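Local coordinates for adhesion and penetration protein autotransporter (Haemophilus influenzae, PDB 3SYJ) that promotes adherence to and invasion of host cells as a self-associating bacterial surface adhesin, and is probably a serine protease, at residues Y175-A180 and Y598-K603; V502-T507 and F543-K548; Q613-W618 and T674-T679. All blocks are in the same frame, centred on the assembly; numbering follows the deposited sequence.

From the N terminus, the chain passes through the protease-family region, which gives 175-180, then runs through the first coils of the beta-helix until 598-603, in a loop after strand 586-593, come back to the protease region, closing contact 1 across 417 residues. Contact 2 nests inside that long loop: 502-507 meets 543-548 after 35 residues, joining turns of consecutive solenoid coils. Contact 3 follows in series and closes a loop of 55 residues, linking the segment after helix 603-609 to hairpin strand 669-675. Contacts 1 and 3 adjoin, Asn599 and Gly614 pairing through their backbones, which ties together protease region, hairpin and the loops either side of helix 603-609; contact 2 stands apart, its centre about 40 Å from that of contact 1.

Contact 1: Y175-A180 and Y598-K603; sequences YHYLTA and YNHLNK
Tyr177 and His600 lie alongside each other with their rings almost parallel, the planes 9° apart, but slid so far that they barely overlap; the centroids stand 5.3 Å apart. The side chains run in opposite directions, so each root meets the other's ring: His600 CB touches Tyr177 CD2 at 3.4 Å, while Tyr177 CB lies 3.5 Å from His600 CD2. Tyr177 reaches this place with CG set between its own N and carbonyl carbon (chi1 57°). Leu601 crosses the tyrosine at about a right angle and brings methyl CD2 to 3.5 Å from Tyr177 OH. That hydroxyl is satisfied elsewhere, by a hydrogen bond with Tyr9 OH on helix 9-17, which holds the far end of the ring. One face of the His600 imidazole is covered by Tyr598, whose CD2 lies over the ring centre, 3.5 Å above its plane. The loop is braced by an Asx turn, in which Asn599 OD1 accepts from Leu601 N at 2.9 Å, and Asn602 OD1 caps the helix that follows by accepting from Trp605 N. Val171 of strand 168-172 touches both Tyr177 and Leu601. The arrangement is a partly buried aromatic and aliphatic domain interface, joining the peptidase S6 region to a loop that leaves the beta-solenoid of the passenger domain between strand 586-593 and helix 603-609.

Contact 2: V502-T507 and F543-K548; sequences VNHNTT and FGETDK
Glu545 starts out with CG opposite its backbone N (chi1 178°) and then bends at chi2 (61°), which turns its carboxylate to the imidazole of His504. There OE1 accepts from His504 NE2 at 2.8 Å, in a bond bent only slightly from straight (166° at the hydrogen). The acceptor lies nearly in the plane of the ring, whereas the nitrogen meets OE1 on its anti side, somewhat above the carboxylate plane. Both segments run from the last residue of a strand, 499-502 and 542-543, into a loop of the parallel beta-helix; the two strands pair side by side in successive coils, and a backbone bond between Gly544 and Ile501 continues that pairing. Val502 packs between the turns: methyl CG1 rests 3.6 Å from Gly544 O, and CG2 sits over one face of the His504 ring, toward its rim. The second carboxylate oxygen is also engaged, since Glu545 OE2 accepts from Asp547 N at 2.8 Å through its anti lone pair and forms a salt bridge with Arg479 NH1. For this buried glutamate, the arginine partner would probably favour the charged form. Along the first turn, Asn503 and Asn505 each close an Asx turn, their OD1 atoms accepting from Asn505 N and Thr507 N respectively.

Contact 3: Q613-W618 and T674-T679; sequences QGEIVW and TRSDWT
The carboxylate of Glu615 presents one face to both Ser676 and Trp678. Ser676 OG sits clear of the carboxylate plane on that face, equidistant from the two oxygens, at 2.9 Å from Glu615 OE1 and 2.9 Å from Glu615 OE2. On the same face, but toward the aliphatic stem, Trp678 CB lies 3.8 Å from Glu615 CG. A water beside OE1, somewhat off the carboxylate plane, donates weakly to Glu615 OE1 and accepts from Asp677 N at 3.1 Å. The indole is tilted 30° from the carboxylate and heads away from it: with CG opposite the backbone N (chi1 -172°), it stacks instead on the ring of Tyr598, whose side chain also touches Glu615. Loop 613-618 and the neighbouring 598-603 both reach the loop that follows strand 669-675, where a hairpin pinned by the Cys673-Cys684 disulfide projects from the solenoid. The Ser676 hydroxyl serves its own turn too, in an ST motif: OG accepts from Thr679 N at 3.0 Å, and more weakly from Trp678 N. Nearby, the Asp677 carboxylate is engaged in a salt bridge with Arg592. The hydroxyl lies off the carboxylate plane of Glu615, so either bond is weak, and with one proton and two oxygens equally near, the choice between them is unsettled. The result is a weak polar link at the surface, supplemented by one water, in which backbone N-H groups donating to OG would probably polarise the hydroxyl toward the carboxylate.

Contact 1: Y175-A180 and Y598-K603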
loop_
_atom_site.group_PDB
_atom_site.type_symbol
_atom_site.label_atom_id
_atom_site.label_comp_id
_atom_site.label_asym_id
_atom_site.label_seq_id
_atom_site.Cartn_x
_atom_site.Cartn_y
_atom_site.Cartn_z
ATOM N N TYR A 175 -49.457 3.824 48.751
ATOM C CA TYR A 175 -49.371 2.588 47.977
ATOM C C TYR A 175 -49.600 2.774 46.482
ATOM O O TYR A 175 -50.080 1.868 45.823
ATOM C CB TYR A 175 -50.341 1.534 48.521
ATOM C CG TYR A 175 -50.305 1.398 50.026
ATOM C CD1 TYR A 175 -49.104 1.245 50.701
ATOM C CD2 TYR A 175 -51.473 1.420 50.774
ATOM C CE1 TYR A 175 -49.066 1.124 52.074
ATOM C CE2 TYR A 175 -51.441 1.301 52.158
ATOM C CZ TYR A 175 -50.236 1.153 52.795
ATOM O OH TYR A 175 -50.193 1.027 54.163
ATOM N N HIS A 176 -49.243 3.936 45.949
ATOM C CA HIS A 176 -49.346 4.176 44.513
ATOM C C HIS A 176 -47.995 3.963 43.848
ATOM O O HIS A 176 -47.911 3.363 42.786
ATOM C CB HIS A 176 -49.822 5.599 44.221
ATOM C CG HIS A 176 -51.288 5.814 44.439
ATOM N ND1 HIS A 176 -52.084 6.486 43.535
ATOM C CD2 HIS A 176 -52.099 5.461 45.465
ATOM C CE1 HIS A 176 -53.323 6.534 43.992
ATOM N NE2 HIS A 176 -53.359 5.917 45.160
ATOM N N TYR A 177 -46.939 4.482 44.469
ATOM C CA TYR A 177 -45.586 4.324 43.951
ATOM C C TYR A 177 -44.525 4.569 45.032
ATOM O O TYR A 177 -44.835 4.993 46.153
ATOM C CB TYR A 177 -45.351 5.242 42.744
ATOM C CG TYR A 177 -45.598 6.709 43.051
ATOM C CD1 TYR A 177 -44.619 7.484 43.661
ATOM C CD2 TYR A 177 -46.814 7.302 42.753
ATOM C CE1 TYR A 177 -44.844 8.817 43.962
ATOM C CE2 TYR A 177 -47.051 8.620 43.042
ATOM C CZ TYR A 177 -46.064 9.375 43.647
ATOM O OH TYR A 177 -46.316 10.693 43.936
ATOM N N LEU A 178 -43.272 4.288 44.686
ATOM C CA LEU A 178 -42.170 4.413 45.628
ATOM C C LEU A 178 -41.486 5.766 45.515
ATOM O O LEU A 178 -41.328 6.297 44.419
ATOM C CB LEU A 178 -41.136 3.315 45.370
ATOM C CG LEU A 178 -41.603 1.872 45.575
ATOM C CD1 LEU A 178 -40.632 0.932 44.905
ATOM C CD2 LEU A 178 -41.755 1.543 47.058
ATOM N N THR A 179 -41.083 6.322 46.652
ATOM C CA THR A 179 -40.165 7.456 46.667
ATOM C C THR A 179 -39.076 7.133 47.664
ATOM O O THR A 179 -39.287 6.330 48.572
ATOM C CB THR A 179 -40.836 8.777 47.085
ATOM O OG1 THR A 179 -41.459 8.623 48.367
ATOM C CG2 THR A 179 -41.873 9.195 46.063
ATOM N N ALA A 180 -37.914 7.759 47.507
ATOM C CA ALA A 180 -36.770 7.419 48.338
ATOM C C ALA A 180 -35.720 8.524 48.325
ATOM O O ALA A 180 -35.810 9.468 47.553
ATOM C CB ALA A 180 -36.162 6.102 47.874
ATOM N N TYR A 598 -41.199 6.272 36.200
ATOM C CA TYR A 598 -42.475 6.629 35.582
ATOM C C TYR A 598 -43.198 7.704 36.400
ATOM O O TYR A 598 -43.157 7.681 37.623
ATOM C CB TYR A 598 -43.335 5.364 35.507
ATOM C CG TYR A 598 -44.688 5.485 34.819
ATOM C CD1 TYR A 598 -44.813 5.272 33.454
ATOM C CD2 TYR A 598 -45.842 5.773 35.545
ATOM C CE1 TYR A 598 -46.041 5.356 32.815
ATOM C CE2 TYR A 598 -47.084 5.864 34.917
ATOM C CZ TYR A 598 -47.175 5.652 33.547
ATOM O OH TYR A 598 -48.392 5.733 32.902
ATOM N N ASN A 599 -43.870 8.636 35.728
ATOM C CA ASN A 599 -44.589 9.703 36.425
ATOM C C ASN A 599 -46.056 9.366 36.661
ATOM O O ASN A 599 -46.871 9.428 35.740
ATOM C CB ASN A 599 -44.475 11.027 35.666
ATOM C CG ASN A 599 -45.298 12.142 36.308
ATOM O OD1 ASN A 599 -45.647 12.074 37.487
ATOM N ND2 ASN A 599 -45.613 13.166 35.529
ATOM N N HIS A 600 -46.383 9.019 37.903
ATOM C CA HIS A 600 -47.746 8.641 38.263
ATOM C C HIS A 600 -48.633 9.840 38.616
ATOM O O HIS A 600 -49.807 9.659 38.926
ATOM C CB HIS A 600 -47.748 7.683 39.457
ATOM C CG HIS A 600 -47.130 6.347 39.179
ATOM N ND1 HIS A 600 -47.860 5.270 38.723
ATOM C CD2 HIS A 600 -45.857 5.906 39.324
ATOM C CE1 HIS A 600 -47.060 4.228 38.581
ATOM N NE2 HIS A 600 -45.840 4.587 38.938
ATOM N N LEU A 601 -48.089 11.055 38.591
ATOM C CA LEU A 601 -48.863 12.209 39.050
ATOM C C LEU A 601 -50.037 12.582 38.125
ATOM O O LEU A 601 -49.970 12.404 36.909
ATOM C CB LEU A 601 -47.953 13.420 39.284
ATOM C CG LEU A 601 -46.894 13.292 40.383
ATOM C CD1 LEU A 601 -46.017 14.521 40.423
ATOM C CD2 LEU A 601 -47.552 13.059 41.726
ATOM N N ASN A 602 -51.108 13.108 38.711
ATOM C CA ASN A 602 -52.249 13.564 37.917
ATOM C C ASN A 602 -51.925 14.826 37.127
ATOM O O ASN A 602 -50.831 15.382 37.246
ATOM C CB ASN A 602 -53.488 13.788 38.794
ATOM C CG ASN A 602 -53.310 14.928 39.785
ATOM O OD1 ASN A 602 -52.470 15.812 39.596
ATOM N ND2 ASN A 602 -54.103 14.910 40.852
ATOM N N LYS A 603 -52.887 15.261 36.322
ATOM C CA LYS A 603 -52.743 16.449 35.488
ATOM C C LYS A 603 -52.194 17.629 36.275
ATOM O O LYS A 603 -51.249 18.292 35.851
ATOM C CB LYS A 603 -54.105 16.840 34.916
ATOM C CG LYS A 603 -54.322 16.502 33.456
ATOM C CD LYS A 603 -54.052 17.718 32.587
ATOM C CE LYS A 603 -54.907 17.699 31.330
ATOM N NZ LYS A 603 -55.143 19.078 30.803
#

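Contact 2: V502-T507 and F543-K548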
loop_
_atom_site.group_PDB
_atom_site.type_symbol
_atom_site.label_atom_id
_atom_site.label_comp_id
_atom_site.label_asym_id
_atom_site.label_seq_id
_atom_site.Cartn_x
_atom_site.Cartn_y
_atom_site.Cartn_z
ATOM N N VAL A 502 -25.393 -16.477 24.828
ATOM C CA VAL A 502 -23.982 -16.788 24.604
ATOM C C VAL A 502 -23.776 -18.247 24.186
ATOM O O VAL A 502 -24.712 -19.048 24.200
ATOM C CB VAL A 502 -23.121 -16.504 25.871
ATOM C CG1 VAL A 502 -23.340 -15.069 26.368
ATOM C CG2 VAL A 502 -23.425 -17.509 26.973
ATOM N N ASN A 503 -22.548 -18.572 23.796
ATOM C CA ASN A 503 -22.153 -19.951 23.524
ATOM C C ASN A 503 -20.795 -20.204 24.140
ATOM O O ASN A 503 -19.779 -19.786 23.593
ATOM C CB ASN A 503 -22.103 -20.237 22.021
ATOM C CG ASN A 503 -21.626 -21.649 21.711
ATOM O OD1 ASN A 503 -21.730 -22.543 22.549
ATOM N ND2 ASN A 503 -21.109 -21.856 20.501
ATOM N N HIS A 504 -20.775 -20.878 25.284
ATOM C CA HIS A 504 -19.516 -21.146 25.966
ATOM C C HIS A 504 -18.800 -22.373 25.421
ATOM O O HIS A 504 -17.733 -22.732 25.906
ATOM C CB HIS A 504 -19.731 -21.297 27.471
ATOM C CG HIS A 504 -20.030 -20.005 28.165
ATOM N ND1 HIS A 504 -20.689 -19.943 29.375
ATOM C CD2 HIS A 504 -19.773 -18.725 27.809
ATOM C CE1 HIS A 504 -20.812 -18.679 29.738
ATOM N NE2 HIS A 504 -20.269 -17.920 28.805
ATOM N N ASN A 505 -19.393 -23.019 24.423
ATOM C CA ASN A 505 -18.782 -24.206 23.842
ATOM C C ASN A 505 -17.617 -23.827 22.934
ATOM O O ASN A 505 -17.774 -23.061 21.980
ATOM C CB ASN A 505 -19.818 -25.050 23.098
ATOM C CG ASN A 505 -19.335 -26.471 22.833
ATOM O OD1 ASN A 505 -18.320 -26.686 22.163
ATOM N ND2 ASN A 505 -20.078 -27.447 23.337
ATOM N N THR A 506 -16.447 -24.365 23.255
ATOM C CA THR A 506 -15.214 -24.018 22.562
ATOM C C THR A 506 -15.116 -24.739 21.224
ATOM O O THR A 506 -14.302 -24.387 20.369
ATOM C CB THR A 506 -13.984 -24.408 23.411
ATOM O OG1 THR A 506 -13.894 -25.837 23.498
ATOM C CG2 THR A 506 -14.103 -23.845 24.813
ATOM N N THR A 507 -15.973 -25.734 21.043
ATOM C CA THR A 507 -15.818 -26.678 19.948
ATOM C C THR A 507 -16.936 -26.638 18.908
ATOM O O THR A 507 -16.693 -26.852 17.716
ATOM C CB THR A 507 -15.682 -28.098 20.510
ATOM O OG1 THR A 507 -14.304 -28.347 20.808
ATOM C CG2 THR A 507 -16.197 -29.128 19.526
ATOM N N PHE A 543 -25.778 -10.362 22.636
ATOM C CA PHE A 543 -25.444 -11.573 21.886
ATOM C C PHE A 543 -23.937 -11.759 21.919
ATOM O O PHE A 543 -23.195 -10.954 21.365
ATOM C CB PHE A 543 -25.911 -11.469 20.435
ATOM C CG PHE A 543 -27.394 -11.572 20.271
ATOM C CD1 PHE A 543 -28.034 -12.789 20.429
ATOM C CD2 PHE A 543 -28.150 -10.457 19.962
ATOM C CE1 PHE A 543 -29.401 -12.892 20.287
ATOM C CE2 PHE A 543 -29.528 -10.553 19.811
ATOM C CZ PHE A 543 -30.153 -11.773 19.973
ATOM N N GLY A 544 -23.480 -12.810 22.583
ATOM C CA GLY A 544 -22.055 -13.039 22.718
ATOM C C GLY A 544 -21.619 -12.765 24.140
ATOM O O GLY A 544 -22.247 -11.981 24.855
ATOM N N GLU A 545 -20.545 -13.417 24.559
ATOM C CA GLU A 545 -20.052 -13.272 25.915
ATOM C C GLU A 545 -19.151 -12.049 26.017
ATOM O O GLU A 545 -18.258 -11.857 25.190
ATOM C CB GLU A 545 -19.293 -14.529 26.332
ATOM C CG GLU A 545 -18.688 -14.446 27.720
ATOM C CD GLU A 545 -19.735 -14.252 28.800
ATOM O OE1 GLU A 545 -20.557 -15.171 29.015
ATOM O OE2 GLU A 545 -19.735 -13.177 29.435
ATOM N N THR A 546 -19.385 -11.215 27.023
ATOM C CA THR A 546 -18.546 -10.038 27.225
ATOM C C THR A 546 -17.477 -10.261 28.293
ATOM O O THR A 546 -16.482 -9.544 28.332
ATOM C CB THR A 546 -19.376 -8.808 27.622
ATOM O OG1 THR A 546 -20.293 -9.173 28.660
ATOM C CG2 THR A 546 -20.148 -8.274 26.419
ATOM N N ASP A 547 -17.690 -11.247 29.161
ATOM C CA ASP A 547 -16.739 -11.540 30.232
ATOM C C ASP A 547 -15.482 -12.196 29.679
ATOM O O ASP A 547 -15.537 -13.290 29.106
ATOM C CB ASP A 547 -17.365 -12.438 31.300
ATOM C CG ASP A 547 -16.422 -12.695 32.472
ATOM O OD1 ASP A 547 -15.259 -12.231 32.415
ATOM O OD2 ASP A 547 -16.842 -13.355 33.449
ATOM N N LYS A 548 -14.346 -11.531 29.860
ATOM C CA LYS A 548 -13.082 -12.030 29.331
ATOM C C LYS A 548 -12.694 -13.386 29.929
ATOM O O LYS A 548 -12.015 -14.183 29.286
ATOM C CB LYS A 548 -11.965 -11.016 29.571
ATOM C CG LYS A 548 -12.156 -9.689 28.857
ATOM C CD LYS A 548 -11.987 -9.841 27.360
ATOM C CE LYS A 548 -11.868 -8.484 26.675
ATOM N NZ LYS A 548 -11.635 -8.643 25.207
#

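Contact 3: Q613-W618 and T674-T679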
loop_
_atom_site.group_PDB
_atom_site.type_symbol
_atom_site.label_atom_id
_atom_site.label_comp_id
_atom_site.label_asym_id
_atom_site.label_seq_id
_atom_site.Cartn_x
_atom_site.Cartn_y
_atom_site.Cartn_z
ATOM N N GLN A 613 -47.194 13.607 31.959
ATOM C CA GLN A 613 -47.757 12.452 32.622
ATOM C C GLN A 613 -47.170 11.180 32.011
ATOM O O GLN A 613 -46.884 11.135 30.814
ATOM C CB GLN A 613 -49.267 12.458 32.468
ATOM C CG GLN A 613 -49.958 13.436 33.381
ATOM C CD GLN A 613 -51.445 13.272 33.334
ATOM O OE1 GLN A 613 -52.076 13.550 32.313
ATOM N NE2 GLN A 613 -52.026 12.812 34.436
ATOM N N GLY A 614 -46.977 10.152 32.832
ATOM C CA GLY A 614 -46.538 8.861 32.325
ATOM C C GLY A 614 -45.038 8.711 32.127
ATOM O O GLY A 614 -44.244 9.162 32.951
ATOM N N GLU A 615 -44.645 8.071 31.030
ATOM C CA GLU A 615 -43.253 7.676 30.845
ATOM C C GLU A 615 -42.338 8.877 30.771
ATOM O O GLU A 615 -42.627 9.843 30.082
ATOM C CB GLU A 615 -43.069 6.821 29.590
ATOM C CG GLU A 615 -43.612 5.403 29.707
ATOM C CD GLU A 615 -43.528 4.647 28.390
ATOM O OE1 GLU A 615 -42.414 4.560 27.831
ATOM O OE2 GLU A 615 -44.581 4.158 27.916
ATOM N N ILE A 616 -41.225 8.798 31.490
ATOM C CA ILE A 616 -40.247 9.864 31.487
ATOM C C ILE A 616 -39.057 9.498 30.607
ATOM O O ILE A 616 -38.250 8.648 30.958
ATOM C CB ILE A 616 -39.802 10.177 32.921
ATOM C CG1 ILE A 616 -41.006 10.661 33.729
ATOM C CG2 ILE A 616 -38.696 11.215 32.929
ATOM C CD1 ILE A 616 -41.696 11.867 33.110
ATOM N N VAL A 617 -38.952 10.148 29.456
ATOM C CA VAL A 617 -37.854 9.890 28.539
ATOM C C VAL A 617 -37.218 11.204 28.103
ATOM O O VAL A 617 -37.913 12.061 27.567
ATOM C CB VAL A 617 -38.363 9.161 27.300
ATOM C CG1 VAL A 617 -37.260 9.047 26.264
ATOM C CG2 VAL A 617 -38.904 7.788 27.685
ATOM N N TRP A 618 -35.913 11.373 28.338
ATOM C CA TRP A 618 -35.220 12.610 27.952
ATOM C C TRP A 618 -34.428 12.430 26.664
ATOM O O TRP A 618 -33.539 11.584 26.588
ATOM C CB TRP A 618 -34.286 13.123 29.056
ATOM C CG TRP A 618 -34.954 13.376 30.380
ATOM C CD1 TRP A 618 -36.289 13.557 30.606
ATOM C CD2 TRP A 618 -34.312 13.499 31.659
ATOM N NE1 TRP A 618 -36.519 13.770 31.942
ATOM C CE2 TRP A 618 -35.323 13.740 32.612
ATOM C CE3 TRP A 618 -32.984 13.426 32.091
ATOM C CZ2 TRP A 618 -35.050 13.904 33.972
ATOM C CZ3 TRP A 618 -32.713 13.591 33.445
ATOM C CH2 TRP A 618 -33.741 13.826 34.368
ATOM N N THR A 674 -37.433 2.993 19.597
ATOM C CA THR A 674 -37.258 2.876 21.042
ATOM C C THR A 674 -38.314 1.949 21.614
ATOM O O THR A 674 -39.449 1.916 21.127
ATOM C CB THR A 674 -37.411 4.240 21.745
ATOM O OG1 THR A 674 -38.698 4.781 21.437
ATOM C CG2 THR A 674 -36.341 5.214 21.293
ATOM N N ARG A 675 -37.936 1.190 22.641
ATOM C CA ARG A 675 -38.879 0.323 23.339
ATOM C C ARG A 675 -39.263 0.902 24.701
ATOM O O ARG A 675 -38.413 1.378 25.449
ATOM C CB ARG A 675 -38.335 -1.103 23.507
ATOM C CG ARG A 675 -39.082 -1.862 24.599
ATOM C CD ARG A 675 -39.359 -3.323 24.286
ATOM N NE ARG A 675 -38.336 -4.182 24.855
ATOM C CZ ARG A 675 -38.545 -5.380 25.397
ATOM N NH1 ARG A 675 -39.763 -5.901 25.479
ATOM N NH2 ARG A 675 -37.509 -6.054 25.879
ATOM N N SER A 676 -40.549 0.863 25.020
ATOM C CA SER A 676 -41.026 1.409 26.278
ATOM C C SER A 676 -40.726 0.449 27.411
ATOM O O SER A 676 -41.138 -0.708 27.363
ATOM C CB SER A 676 -42.525 1.658 26.205
ATOM O OG SER A 676 -43.081 1.745 27.503
ATOM N N ASP A 677 -40.013 0.929 28.429
ATOM C CA ASP A 677 -39.765 0.142 29.637
ATOM C C ASP A 677 -41.074 -0.207 30.343
ATOM O O ASP A 677 -41.182 -1.238 31.020
ATOM C CB ASP A 677 -38.858 0.903 30.611
ATOM C CG ASP A 677 -37.410 0.934 30.161
ATOM O OD1 ASP A 677 -36.982 -0.002 29.454
ATOM O OD2 ASP A 677 -36.690 1.888 30.523
ATOM N N TRP A 678 -42.068 0.662 30.177
ATOM C CA TRP A 678 -43.318 0.535 30.914
ATOM C C TRP A 678 -44.260 -0.506 30.318
ATOM O O TRP A 678 -44.962 -1.198 31.049
ATOM C CB TRP A 678 -44.027 1.892 31.043
ATOM C CG TRP A 678 -45.212 1.825 31.965
ATOM C CD1 TRP A 678 -46.524 1.700 31.606
ATOM C CD2 TRP A 678 -45.189 1.835 33.400
ATOM N NE1 TRP A 678 -47.320 1.642 32.725
ATOM C CE2 TRP A 678 -46.525 1.721 33.839
ATOM C CE3 TRP A 678 -44.172 1.934 34.354
ATOM C CZ2 TRP A 678 -46.867 1.703 35.191
ATOM C CZ3 TRP A 678 -44.512 1.913 35.693
ATOM C CH2 TRP A 678 -45.846 1.801 36.100
ATOM N N THR A 679 -44.269 -0.623 28.996
ATOM C CA THR A 679 -45.182 -1.544 28.329
ATOM C C THR A 679 -44.484 -2.674 27.568
ATOM O O THR A 679 -45.115 -3.671 27.215
ATOM C CB THR A 679 -46.056 -0.806 27.327
ATOM O OG1 THR A 679 -45.228 -0.306 26.270
ATOM C CG2 THR A 679 -46.768 0.359 28.011
HETATM O O HOH W 1 -39.254 3.925 28.545
#